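Local coordinates for protein toluene, o-xylene monooxygenase oxygenase subunit (Pseudomonas stutzeri, PDB 2INC) that forms part of the oxygenase component of a monooxygenase that probably hydroxylates toluene, o-xylene and related aromatic compounds, at residues Ala263-Lys266 and Met267-Lys271; Asp72-Tyr76 and Arg77-Leu81; Glu197-Glu200 and Lys201-Ile204; Thr241-Gly244 and Leu245-Gln248. One frame throughout, in Å; residues are numbered along the deposited sequence.

Interaction 1 of 4, residues Ala263-Lys266 and Met267-Lys271; sequences ALVK and MALEK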
loop_
_atom_site.group_PDB
_atom_site.type_symbol
_atom_site.label_atom_id
_atom_site.label_comp_id
_atom_site.label_asym_id
_atom_site.label_seq_id
_atom_site.Cartn_x
_atom_site.Cartn_y
_atom_site.Cartn_z
ATOM N N ALA B 263 2.012 19.752 27.719
ATOM C CA ALA B 263 0.776 19.033 28.028
ATOM C C ALA B 263 0.921 18.228 29.289
ATOM O O ALA B 263 -0.008 18.172 30.104
ATOM C CB ALA B 263 0.308 18.182 26.859
ATOM N N LEU B 264 2.092 17.629 29.478
ATOM C CA LEU B 264 2.329 16.832 30.666
ATOM C C LEU B 264 2.390 17.681 31.949
ATOM O O LEU B 264 1.822 17.313 32.969
ATOM C CB LEU B 264 3.602 16.000 30.520
ATOM C CG LEU B 264 3.883 14.940 31.618
ATOM C CD1 LEU B 264 2.758 13.940 31.795
ATOM C CD2 LEU B 264 5.162 14.230 31.316
ATOM N N VAL B 265 3.095 18.802 31.893
ATOM C CA VAL B 265 3.160 19.695 33.056
ATOM C C VAL B 265 1.717 20.127 33.359
ATOM O O VAL B 265 1.286 20.114 34.540
ATOM C CB VAL B 265 4.048 20.892 32.792
ATOM C CG1 VAL B 265 3.736 22.048 33.805
ATOM C CG2 VAL B 265 5.515 20.478 32.855
ATOM N N LYS B 266 0.963 20.451 32.307
ATOM C CA LYS B 266 -0.433 20.824 32.490
ATOM C C LYS B 266 -1.172 19.777 33.307
ATOM O O LYS B 266 -1.895 20.087 34.296
ATOM C CB LYS B 266 -1.127 21.029 31.149
ATOM C CG LYS B 266 -2.546 21.552 31.293
ATOM C CD LYS B 266 -3.124 21.920 29.983
ATOM C CE LYS B 266 -4.586 22.267 30.147
ATOM N NZ LYS B 266 -5.311 22.240 28.832
ATOM N N MET B 267 -1.043 18.523 32.872
ATOM C CA MET B 267 -1.707 17.445 33.570
ATOM C C MET B 267 -1.219 17.339 35.008
ATOM O O MET B 267 -2.023 17.192 35.914
ATOM C CB MET B 267 -1.522 16.137 32.812
ATOM C CG MET B 267 -2.055 14.969 33.573
ATOM S SD MET B 267 -1.811 13.514 32.552
ATOM C CE MET B 267 -2.647 12.283 33.525
ATOM N N ALA B 268 0.094 17.400 35.230
ATOM C CA ALA B 268 0.647 17.347 36.567
ATOM C C ALA B 268 0.051 18.425 37.490
ATOM O O ALA B 268 -0.231 18.151 38.653
ATOM C CB ALA B 268 2.178 17.449 36.524
ATOM N N LEU B 269 -0.174 19.624 36.952
ATOM C CA LEU B 269 -0.726 20.750 37.746
ATOM C C LEU B 269 -2.182 20.528 38.179
ATOM O O LEU B 269 -2.704 21.309 38.952
ATOM C CB LEU B 269 -0.605 22.064 36.986
ATOM C CG LEU B 269 0.822 22.525 36.672
ATOM C CD1 LEU B 269 0.816 24.018 36.218
ATOM C CD2 LEU B 269 1.726 22.330 37.822
ATOM N N GLU B 270 -2.832 19.475 37.696
ATOM C CA GLU B 270 -4.174 19.119 38.177
ATOM C C GLU B 270 -4.159 18.675 39.642
ATOM O O GLU B 270 -5.166 18.788 40.340
ATOM C CB GLU B 270 -4.802 18.010 37.336
ATOM C CG GLU B 270 -5.128 18.348 35.885
ATOM C CD GLU B 270 -5.444 17.080 35.091
ATOM O OE1 GLU B 270 -5.407 15.971 35.685
ATOM O OE2 GLU B 270 -5.732 17.188 33.878
ATOM N N LYS B 271 -3.009 18.209 40.107
ATOM C CA LYS B 271 -2.850 17.719 41.461
ATOM C C LYS B 271 -2.107 18.730 42.336
ATOM O O LYS B 271 -1.091 19.268 41.925
ATOM C CB LYS B 271 -2.091 16.399 41.435
ATOM C CG LYS B 271 -1.854 15.847 42.811
ATOM C CD LYS B 271 -1.738 14.341 42.793
ATOM C CE LYS B 271 -1.766 13.793 44.220
ATOM N NZ LYS B 271 -0.696 14.425 45.055
#

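Interaction 2 of 4, residues Asp72-Tyr76 and Arg77-Leu81; sequences DQLVY and RTYNL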
loop_
_atom_site.group_PDB
_atom_site.type_symbol
_atom_site.label_atom_id
_atom_site.label_comp_id
_atom_site.label_asym_id
_atom_site.label_seq_id
_atom_site.Cartn_x
_atom_site.Cartn_y
_atom_site.Cartn_z
ATOM N N ASP B 72 0.017 16.222 19.826
ATOM C CA ASP B 72 0.212 15.934 18.410
ATOM C C ASP B 72 -0.352 14.547 18.008
ATOM O O ASP B 72 -0.454 14.251 16.843
ATOM C CB ASP B 72 1.721 16.010 18.047
ATOM C CG ASP B 72 2.267 17.449 18.030
ATOM O OD1 ASP B 72 2.374 18.076 19.119
ATOM O OD2 ASP B 72 2.596 17.956 16.935
ATOM N N GLN B 73 -0.703 13.701 18.975
ATOM C CA GLN B 73 -1.323 12.388 18.711
ATOM C C GLN B 73 -0.480 11.479 17.836
ATOM O O GLN B 73 -0.994 10.703 17.050
ATOM C CB GLN B 73 -2.732 12.543 18.111
ATOM C CG GLN B 73 -3.644 13.275 19.082
ATOM C CD GLN B 73 -5.104 13.331 18.684
ATOM O OE1 GLN B 73 -5.777 14.331 18.972
ATOM N NE2 GLN B 73 -5.614 12.288 18.029
ATOM N N LEU B 74 0.830 11.541 17.989
ATOM C CA LEU B 74 1.690 10.803 17.087
ATOM C C LEU B 74 1.550 9.326 17.359
ATOM O O LEU B 74 1.461 8.895 18.515
ATOM C CB LEU B 74 3.160 11.165 17.334
ATOM C CG LEU B 74 3.666 12.436 16.702
ATOM C CD1 LEU B 74 5.185 12.546 17.137
ATOM C CD2 LEU B 74 3.549 12.277 15.200
ATOM N N VAL B 75 1.556 8.564 16.281
ATOM C CA VAL B 75 1.728 7.139 16.351
ATOM C C VAL B 75 2.842 6.847 15.380
ATOM O O VAL B 75 3.234 7.708 14.610
ATOM C CB VAL B 75 0.467 6.318 15.980
ATOM C CG1 VAL B 75 -0.702 6.666 16.957
ATOM C CG2 VAL B 75 0.044 6.508 14.506
ATOM N N TYR B 76 3.326 5.629 15.428
ATOM C CA TYR B 76 4.445 5.254 14.586
ATOM C C TYR B 76 4.159 5.558 13.116
ATOM O O TYR B 76 5.009 6.104 12.411
ATOM C CB TYR B 76 4.660 3.794 14.755
ATOM C CG TYR B 76 5.803 3.229 13.926
ATOM C CD1 TYR B 76 5.572 2.746 12.619
ATOM C CD2 TYR B 76 7.075 3.152 14.475
ATOM C CE1 TYR B 76 6.638 2.229 11.845
ATOM C CE2 TYR B 76 8.134 2.583 13.763
ATOM C CZ TYR B 76 7.905 2.121 12.455
ATOM O OH TYR B 76 9.017 1.571 11.817
ATOM N N ARG B 77 2.946 5.244 12.654
ATOM C CA ARG B 77 2.629 5.406 11.246
ATOM C C ARG B 77 2.700 6.878 10.851
ATOM O O ARG B 77 3.207 7.214 9.776
ATOM C CB ARG B 77 1.251 4.815 10.955
ATOM C CG ARG B 77 0.873 4.844 9.503
ATOM C CD ARG B 77 -0.593 4.348 9.389
ATOM N NE ARG B 77 -1.533 5.305 9.979
ATOM C CZ ARG B 77 -1.950 6.429 9.389
ATOM N NH1 ARG B 77 -1.537 6.761 8.155
ATOM N NH2 ARG B 77 -2.821 7.223 10.011
ATOM N N THR B 78 2.179 7.751 11.722
ATOM C CA THR B 78 2.084 9.178 11.375
ATOM C C THR B 78 3.451 9.876 11.642
ATOM O O THR B 78 3.822 10.800 10.928
ATOM C CB THR B 78 0.913 9.853 12.045
ATOM O OG1 THR B 78 0.981 9.636 13.448
ATOM C CG2 THR B 78 -0.420 9.274 11.533
ATOM N N TYR B 79 4.239 9.354 12.573
ATOM C CA TYR B 79 5.614 9.821 12.792
ATOM C C TYR B 79 6.412 9.615 11.523
ATOM O O TYR B 79 7.100 10.527 11.060
ATOM C CB TYR B 79 6.300 9.048 13.941
ATOM C CG TYR B 79 7.766 9.481 14.123
ATOM C CD1 TYR B 79 8.808 8.809 13.466
ATOM C CD2 TYR B 79 8.093 10.579 14.927
ATOM C CE1 TYR B 79 10.164 9.207 13.638
ATOM C CE2 TYR B 79 9.411 10.996 15.077
ATOM C CZ TYR B 79 10.429 10.331 14.432
ATOM O OH TYR B 79 11.748 10.791 14.599
ATOM N N ASN B 80 6.368 8.408 10.952
ATOM C CA ASN B 80 7.196 8.153 9.763
ATOM C C ASN B 80 6.690 8.941 8.539
ATOM O O ASN B 80 7.500 9.437 7.722
ATOM C CB ASN B 80 7.289 6.691 9.426
ATOM C CG ASN B 80 8.145 5.892 10.397
ATOM O OD1 ASN B 80 7.754 4.799 10.780
ATOM N ND2 ASN B 80 9.307 6.399 10.763
ATOM N N LEU B 81 5.373 9.117 8.399
ATOM C CA LEU B 81 4.875 9.969 7.324
ATOM C C LEU B 81 5.409 11.403 7.450
ATOM O O LEU B 81 5.876 11.998 6.473
ATOM C CB LEU B 81 3.346 10.029 7.294
ATOM C CG LEU B 81 2.655 8.853 6.622
ATOM C CD1 LEU B 81 1.139 8.957 6.903
ATOM C CD2 LEU B 81 2.925 8.890 5.106
HETATM O O HOH W 1 -1.263 10.183 14.540
#

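Interaction 3 of 4, residues Glu197-Glu200 and Lys201-Ile204; sequences ELIE and KALI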
loop_
_atom_site.group_PDB
_atom_site.type_symbol
_atom_site.label_atom_id
_atom_site.label_comp_id
_atom_site.label_asym_id
_atom_site.label_seq_id
_atom_site.Cartn_x
_atom_site.Cartn_y
_atom_site.Cartn_z
ATOM N N GLU B 197 28.787 19.384 31.632
ATOM C CA GLU B 197 28.457 19.188 33.049
ATOM C C GLU B 197 26.969 19.026 33.219
ATOM O O GLU B 197 26.530 18.101 33.898
ATOM C CB GLU B 197 28.953 20.380 33.904
ATOM C CG GLU B 197 28.609 20.234 35.406
ATOM C CD GLU B 197 29.284 21.262 36.298
ATOM O OE1 GLU B 197 29.914 22.239 35.807
ATOM O OE2 GLU B 197 29.147 21.111 37.522
ATOM N N LEU B 198 26.194 19.939 32.635
ATOM C CA LEU B 198 24.740 19.859 32.701
ATOM C C LEU B 198 24.194 18.476 32.237
ATOM O O LEU B 198 23.496 17.788 32.979
ATOM C CB LEU B 198 24.155 20.937 31.815
ATOM C CG LEU B 198 22.623 20.888 31.682
ATOM C CD1 LEU B 198 21.832 20.926 33.036
ATOM C CD2 LEU B 198 22.161 21.988 30.740
ATOM N N ILE B 199 24.532 18.074 31.017
ATOM C CA ILE B 199 24.010 16.818 30.497
ATOM C C ILE B 199 24.615 15.596 31.250
ATOM O O ILE B 199 23.882 14.649 31.502
ATOM C CB ILE B 199 24.159 16.703 28.957
ATOM C CG1 ILE B 199 23.223 15.602 28.401
ATOM C CG2 ILE B 199 25.548 16.261 28.608
ATOM C CD1 ILE B 199 21.661 15.751 28.735
ATOM N N GLU B 200 25.915 15.567 31.613
ATOM C CA GLU B 200 26.369 14.402 32.388
ATOM C C GLU B 200 25.624 14.220 33.703
ATOM O O GLU B 200 25.294 13.080 34.069
ATOM C CB GLU B 200 27.860 14.440 32.680
ATOM C CG GLU B 200 28.670 14.221 31.398
ATOM C CD GLU B 200 30.190 14.257 31.639
ATOM O OE1 GLU B 200 30.650 14.390 32.803
ATOM O OE2 GLU B 200 30.917 14.151 30.634
ATOM N N LYS B 201 25.396 15.322 34.434
ATOM C CA LYS B 201 24.625 15.241 35.686
ATOM C C LYS B 201 23.170 14.880 35.470
ATOM O O LYS B 201 22.618 14.019 36.201
ATOM C CB LYS B 201 24.718 16.547 36.485
ATOM C CG LYS B 201 26.156 16.742 37.040
ATOM C CD LYS B 201 26.236 18.025 37.880
ATOM C CE LYS B 201 27.593 17.989 38.604
ATOM N NZ LYS B 201 27.975 19.279 39.334
ATOM N N ALA B 202 22.543 15.530 34.482
ATOM C CA ALA B 202 21.138 15.232 34.126
ATOM C C ALA B 202 20.975 13.748 33.745
ATOM O O ALA B 202 19.996 13.135 34.099
ATOM C CB ALA B 202 20.619 16.149 33.019
ATOM N N LEU B 203 21.971 13.132 33.104
ATOM C CA LEU B 203 21.864 11.740 32.715
ATOM C C LEU B 203 21.828 10.742 33.862
ATOM O O LEU B 203 21.555 9.543 33.632
ATOM C CB LEU B 203 22.977 11.367 31.706
ATOM C CG LEU B 203 22.744 11.965 30.293
ATOM C CD1 LEU B 203 23.961 11.559 29.433
ATOM C CD2 LEU B 203 21.523 11.377 29.739
ATOM N N ILE B 204 22.153 11.198 35.074
ATOM C CA ILE B 204 22.055 10.319 36.249
ATOM C C ILE B 204 20.924 10.696 37.197
ATOM O O ILE B 204 20.842 10.201 38.346
ATOM C CB ILE B 204 23.424 10.123 36.943
ATOM C CG1 ILE B 204 23.936 11.425 37.554
ATOM C CG2 ILE B 204 24.431 9.536 35.919
ATOM C CD1 ILE B 204 25.147 11.222 38.429
#

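Interaction 4 of 4, residues Thr241-Gly244 and Leu245-Gln248; sequences TLLG and LLAQ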
loop_
_atom_site.group_PDB
_atom_site.type_symbol
_atom_site.label_atom_id
_atom_site.label_comp_id
_atom_site.label_asym_id
_atom_site.label_seq_id
_atom_site.Cartn_x
_atom_site.Cartn_y
_atom_site.Cartn_z
ATOM N N THR B 241 23.968 29.261 4.511
ATOM C CA THR B 241 22.530 29.127 4.434
ATOM C C THR B 241 22.096 27.709 4.808
ATOM O O THR B 241 21.031 27.556 5.379
ATOM C CB THR B 241 21.867 29.703 3.106
ATOM O OG1 THR B 241 21.125 28.691 2.408
ATOM C CG2 THR B 241 22.885 30.402 2.216
ATOM N N LEU B 242 22.927 26.694 4.541
ATOM C CA LEU B 242 22.556 25.322 4.864
ATOM C C LEU B 242 22.275 25.239 6.374
ATOM O O LEU B 242 21.167 24.875 6.804
ATOM C CB LEU B 242 23.665 24.325 4.407
ATOM C CG LEU B 242 23.328 22.846 4.238
ATOM C CD1 LEU B 242 24.358 22.213 3.376
ATOM C CD2 LEU B 242 23.419 22.212 5.583
ATOM N N LEU B 243 23.243 25.631 7.202
ATOM C CA LEU B 243 23.058 25.437 8.655
ATOM C C LEU B 243 21.882 26.300 9.152
ATOM O O LEU B 243 21.089 25.888 10.010
ATOM C CB LEU B 243 24.354 25.757 9.407
ATOM C CG LEU B 243 24.275 25.531 10.938
ATOM C CD1 LEU B 243 23.669 24.184 11.331
ATOM C CD2 LEU B 243 25.619 25.736 11.519
ATOM N N GLY B 244 21.744 27.494 8.590
ATOM C CA GLY B 244 20.610 28.379 8.936
ATOM C C GLY B 244 19.342 27.570 8.723
ATOM O O GLY B 244 18.529 27.456 9.619
ATOM N N LEU B 245 19.223 26.927 7.568
ATOM C CA LEU B 245 18.002 26.133 7.292
ATOM C C LEU B 245 17.873 24.827 8.072
ATOM O O LEU B 245 16.775 24.471 8.482
ATOM C CB LEU B 245 17.877 25.860 5.791
ATOM C CG LEU B 245 17.603 27.110 4.959
ATOM C CD1 LEU B 245 17.723 26.757 3.472
ATOM C CD2 LEU B 245 16.212 27.712 5.268
ATOM N N LEU B 246 18.985 24.101 8.200
ATOM C CA LEU B 246 19.054 22.857 8.958
ATOM C C LEU B 246 18.577 23.076 10.406
ATOM O O LEU B 246 17.770 22.285 10.937
ATOM C CB LEU B 246 20.503 22.340 8.964
ATOM C CG LEU B 246 20.714 20.991 9.666
ATOM C CD1 LEU B 246 19.716 19.971 9.034
ATOM C CD2 LEU B 246 22.208 20.477 9.513
ATOM N N ALA B 247 19.070 24.131 11.053
ATOM C CA ALA B 247 18.754 24.379 12.440
ATOM C C ALA B 247 17.275 24.727 12.588
ATOM O O ALA B 247 16.584 24.319 13.541
ATOM C CB ALA B 247 19.688 25.522 13.001
ATOM N N GLN B 248 16.755 25.490 11.638
ATOM C CA GLN B 248 15.309 25.806 11.682
ATOM C C GLN B 248 14.468 24.518 11.488
ATOM O O GLN B 248 13.418 24.367 12.127
ATOM C CB GLN B 248 14.989 26.835 10.596
ATOM C CG GLN B 248 13.521 27.247 10.543
ATOM C CD GLN B 248 13.297 28.298 9.479
ATOM O OE1 GLN B 248 14.263 28.795 8.900
ATOM N NE2 GLN B 248 12.032 28.647 9.214
#

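Interaction 1 of 4, residues Ala263-Lys266 and Met267-Lys271
V265 lies alongside L269 one helical turn later, the two side chains running in the same direction and meeting where V265 CG1 comes 4.1 Å from L269 CG. The valine torsion explains this: CG1 stands anti to its own nitrogen (chi1 161°), beside the carbonyl carbon and hence on the side of the next turn. L269 CG also rests 3.3 Å from V265 O, the same oxygen that accepts the L269 N-H at 2.9 Å; the leucine branch point therefore packs against the oxygen to which its own N-H is bonded.

Two more helical bonds precede this one, M267 N to A263 O at 3.0 Å and A268 N to L264 O at 2.8 Å, the latter close to straight at 170°. These i to i+4 bonds give way to an i to i+3 bond, E270 N to M267 O at 3.0 Å, and to a type I turn from A268 to K271. E270 OE1 is hydrogen-bonded to H62 NE2.

The apolar side chains settle the stretch among its neighbours: L264 and V265 pack on F212 of helix 208-237, while M267 and L264 reach F68 in a loop.

Interaction 2 of 4, residues Asp72-Tyr76 and Arg77-Leu81
V75 and T78 define the start of helix 76-99: V75 sits at the N-cap, and its carbonyl oxygen takes the Y79 N-H at 2.8 Å, followed by N80 N to Y76 O at 3.0 Å. In the opposite sense, V75 N donates to T78 OG1 at 3.1 Å, almost straight at 171°. This is the half of a capping box supplied by the third helical residue; valine has no polar side-chain group to return the bond. With chi1 at 54°, T78 OG1 lies between its own nitrogen and carbonyl carbon and faces back to the cap. A water 2.6 Å from T78 OG1 donates to Q73 O, extending the grip into the preceding loop.

Further along, N80 OD1 approaches one face of the Y76 ring closely, offset toward the rim and 3.0 Å from CE1, with amide and ring planes nearly perpendicular (89°). L74 CD1 meets the edge of the Y79 ring, 4.1 Å from CD2. A leucine in place of Y76 would probably leave polar and aromatic side chains of another protein's chain without the hydroxyl they bond, and remove the flat surface that N80 OD1 lies over.

R77 pairs with E20. The chemistry thus combines a helix start sealed by threonine and water with tyrosine hydroxyls that reach the chain of another protein, that of Y79 while also bonded to D154.

Interaction 3 of 4, residues Glu197-Glu200 and Lys201-Ile204
K201 NZ donates to E197 OE2 at 2.8 Å in a salt bridge that spans one turn of the helix. The bond uses the anti lone pair of OE2, the one turned from the other carboxylate oxygen, and E197 OE1 is taken up by a second lysine, K291 of helix 274-299. Two positive partners on one carboxylate would be expected to stabilise its negative charge. Both side chains are extended and run side by side, with E197 CG 4.0 Å from K201 CE, so methylene contact accompanies the charge pairing. E197 leaves the backbone with CG anti to its nitrogen (chi1 179°), which carries the carboxylate along the helix toward the lysine; the same two residues are joined again by K201 N to E197 O at 3.0 Å.

The arrangement is the classic i to i+4 ion pair near the C-terminal end of helix 190-202, in a largely helical chain whose sequence family belongs to the ferritin clan. On another side of this helix the contact is apolar. I199 CG1 meets L203 CG at 4.1 Å, the two side chains crossing at a slant, and L203 CG also lies 3.2 Å from I199 O, which accepts the L203 N-H at 2.9 Å. A202 CB sits 3.3 Å from L198 O. I199 continues onto I215 and T219 of helix 208-237 and A127 and L128 of helix 121-138. E200 pairs through OE2 with R196, and its two carboxylate oxygens also take hydrogen bonds from the chain of another protein, against which L203 and I204 pack.

Interaction 4 of 4, residues Thr241-Gly244 and Leu245-Gln248
T241 and L245 open helix 241-268 with a bond from L245 N to T241 O of 2.9 Å, succeeded by L246 N to L242 O at 2.7 Å, nearly straight at 172°, and by a weak one from Q248 N to G244 O at 3.3 Å. The side chains of T241 and L245 run alongside each other in one direction, L245 CD1 coming 4.1 Å from T241 OG1, while L245 CG rests 3.5 Å from T241 O. The threonine torsion, chi1 122°, falls away from a staggered position, and its buried hydroxyl has no polar partner in the model. On another flank L242 CD2 and L246 CD2 are a looser 4.5 Å apart.

L245 reaches Y89 and L93 of helix 76-99 and also R100 of the second subunit; Q248 NE2 donates to the backbone carbonyl of Q96 of the second subunit. Cutting L245 back to an alanine is likely to open a gap against Y89 and L93 and to take away the apolar surface on which R100 of the second subunit packs. Chemically, then, these first two turns rely on main-chain bonds and hydrocarbon packing, with the amide of Q248 contributing a polar tie between the two copies of the protein.

How the interactions relate
From the N terminus the order is interaction 2, 3, 4 and 1. Each is local to one unbroken stretch, so no long loop is closed, and none nests or crosses. Interaction 2 marks where a loop becomes helix 76-99 and packs on helices 20-25 and 142-172; interaction 3, near the C-terminal end of helix 190-202, joins it to helices 121-138, 208-237 and 274-299. Interactions 4 and 1 share helix 241-268, their centres about 34 Å apart: the first packs on helices 76-99 and 142-172, the second on helix 208-237. None touches another; 1 and 2 come closest, about 7 Å between nearest atoms. Interactions 2 and 3 face another protein's chain, interaction 4 the second subunit.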